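Local structure of putative metal binding protein (Coccidioides immitis, 3CVG) at residues A[75-80]-A[249-254]. The protein is a putative periplasmic metal-binding protein of the periplasmic binding protein superfamily, and probably captures its ligand between two lobes. Sequence-based numbering, arbitrary orientation.
Sequences VDVGIT and EMAKEF
The phenyl ring of F254 meets V77 at a slant: methyl CG2 of V77 lies 4.3 Å from CD2 of F254. A second ring, that of F42, makes an edge-to-face pair with F254, and L22 of strand 20-26 also touches it. The other branch of V77 serves the preceding turn of the helix, CG1 resting 3.8 Å from CB of A251. With CG1 beside the backbone N (chi1 -69°) and so anti to the carbonyl carbon, the valine spreads its two methyls over residues three apart in the helix, which therefore lie along the same side of it. The small side chain of A251 is consistent with the close approach of the backbones just before strand 77-80, where CA of D76 and CA of A251 are 6.2 Å apart. CB of D76 comes to 4.3 Å from CB of A251, while the carboxylate of D76 turns to other partners, a salt bridge with R23 and a weak hydrogen bond from N247. No hydrogen bond crosses between the segments, and the touching residues are all buried, so apolar packing joins them. The case illustrates a helix, 248-259, packed on a sheet where strand 77-80 runs between strands 20-26 and 234-241, as in the alpha/beta lobes of periplasmic binding proteins.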
loop_
_atom_site.group_PDB
_atom_site.type_symbol
_atom_site.label_atom_id
_atom_site.label_comp_id
_atom_site.label_asym_id
_atom_site.label_seq_id
_atom_site.Cartn_x
_atom_site.Cartn_y
_atom_site.Cartn_z
ATOM N N VAL A 75 9.185 -11.912 13.389
ATOM C CA VAL A 75 8.360 -12.535 12.359
ATOM C C VAL A 75 9.259 -13.367 11.451
ATOM O O VAL A 75 10.480 -13.209 11.463
ATOM C CB VAL A 75 7.609 -11.486 11.507
ATOM C CG1 VAL A 75 6.672 -10.681 12.393
ATOM C CG2 VAL A 75 8.603 -10.577 10.795
ATOM N N ASP A 76 8.655 -14.257 10.672
ATOM C CA ASP A 76 9.409 -15.123 9.768
ATOM C C ASP A 76 9.474 -14.541 8.360
ATOM O O ASP A 76 10.480 -14.676 7.655
ATOM C CB ASP A 76 8.759 -16.504 9.723
ATOM C CG ASP A 76 8.611 -17.114 11.094
ATOM O OD1 ASP A 76 9.650 -17.403 11.724
ATOM O OD2 ASP A 76 7.460 -17.293 11.542
ATOM N N VAL A 77 8.385 -13.903 7.953
ATOM C CA VAL A 77 8.310 -13.290 6.640
ATOM C C VAL A 77 7.661 -11.927 6.759
ATOM O O VAL A 77 7.089 -11.587 7.794
ATOM C CB VAL A 77 7.487 -14.151 5.658
ATOM C CG1 VAL A 77 8.243 -15.428 5.331
ATOM C CG2 VAL A 77 6.133 -14.479 6.260
ATOM N N GLY A 78 7.764 -11.141 5.695
ATOM C CA GLY A 78 7.167 -9.825 5.704
ATOM C C GLY A 78 6.796 -9.394 4.307
ATOM O O GLY A 78 7.576 -9.553 3.367
ATOM N N ILE A 79 5.587 -8.874 4.161
ATOM C CA ILE A 79 5.151 -8.385 2.868
ATOM C C ILE A 79 5.423 -6.893 2.968
ATOM O O ILE A 79 4.844 -6.188 3.800
ATOM C CB ILE A 79 3.661 -8.655 2.621
ATOM C CG1 ILE A 79 3.406 -10.165 2.635
ATOM C CG2 ILE A 79 3.242 -8.069 1.272
ATOM C CD1 ILE A 79 1.973 -10.554 2.349
ATOM N N THR A 80 6.331 -6.421 2.128
ATOM C CA THR A 80 6.725 -5.028 2.149
ATOM C C THR A 80 6.356 -4.266 0.881
ATOM O O THR A 80 6.000 -4.863 -0.140
ATOM C CB THR A 80 8.234 -4.937 2.409
ATOM O OG1 THR A 80 8.934 -5.746 1.453
ATOM C CG2 THR A 80 8.553 -5.460 3.798
ATOM N N GLU A 249 12.084 -23.511 7.187
ATOM C CA GLU A 249 11.555 -24.317 6.092
ATOM C C GLU A 249 10.136 -23.948 5.665
ATOM O O GLU A 249 9.788 -24.064 4.488
ATOM C CB GLU A 249 11.608 -25.809 6.443
ATOM C CG GLU A 249 12.665 -26.594 5.664
ATOM C CD GLU A 249 13.960 -26.780 6.435
ATOM O OE1 GLU A 249 14.592 -25.764 6.805
ATOM O OE2 GLU A 249 14.346 -27.950 6.672
HETATM N N MSE A 250 9.316 -23.511 6.612
HETATM C CA MSE A 250 7.947 -23.125 6.301
HETATM C C MSE A 250 7.873 -21.751 5.655
HETATM O O MSE A 250 6.992 -21.491 4.831
HETATM C CB MSE A 250 7.096 -23.163 7.563
HETATM C CG MSE A 250 6.474 -24.519 7.788
HETATM SE SE MSE A 250 4.696 -24.634 7.036
HETATM C CE MSE A 250 3.806 -25.000 8.709
ATOM N N ALA A 251 8.799 -20.874 6.032
ATOM C CA ALA A 251 8.857 -19.538 5.458
ATOM C C ALA A 251 9.215 -19.715 3.986
ATOM O O ALA A 251 8.743 -18.977 3.120
ATOM C CB ALA A 251 9.923 -18.710 6.160
ATOM N N LYS A 252 10.059 -20.708 3.724
ATOM C CA LYS A 252 10.502 -21.032 2.375
ATOM C C LYS A 252 9.322 -21.647 1.625
ATOM O O LYS A 252 9.146 -21.426 0.427
ATOM C CB LYS A 252 11.661 -22.033 2.435
ATOM C CG LYS A 252 12.396 -22.235 1.119
ATOM C CD LYS A 252 13.161 -20.980 0.725
ATOM C CE LYS A 252 14.002 -21.210 -0.519
ATOM N NZ LYS A 252 14.737 -19.973 -0.905
ATOM N N GLU A 253 8.519 -22.422 2.349
ATOM C CA GLU A 253 7.341 -23.066 1.778
ATOM C C GLU A 253 6.308 -22.011 1.408
ATOM O O GLU A 253 5.760 -22.023 0.305
ATOM C CB GLU A 253 6.721 -24.036 2.785
ATOM C CG GLU A 253 7.522 -25.299 3.011
ATOM C CD GLU A 253 7.481 -26.227 1.815
ATOM O OE1 GLU A 253 6.375 -26.694 1.457
ATOM O OE2 GLU A 253 8.553 -26.487 1.232
ATOM N N PHE A 254 6.036 -21.105 2.342
ATOM C CA PHE A 254 5.068 -20.050 2.096
ATOM C C PHE A 254 5.515 -19.201 0.912
ATOM O O PHE A 254 4.725 -18.910 0.015
ATOM C CB PHE A 254 4.905 -19.157 3.329
ATOM C CG PHE A 254 3.872 -18.080 3.153
ATOM C CD1 PHE A 254 2.543 -18.412 2.912
ATOM C CD2 PHE A 254 4.229 -16.737 3.197
ATOM C CE1 PHE A 254 1.582 -17.425 2.713
ATOM C CE2 PHE A 254 3.271 -15.740 3.000
ATOM C CZ PHE A 254 1.945 -16.089 2.758
#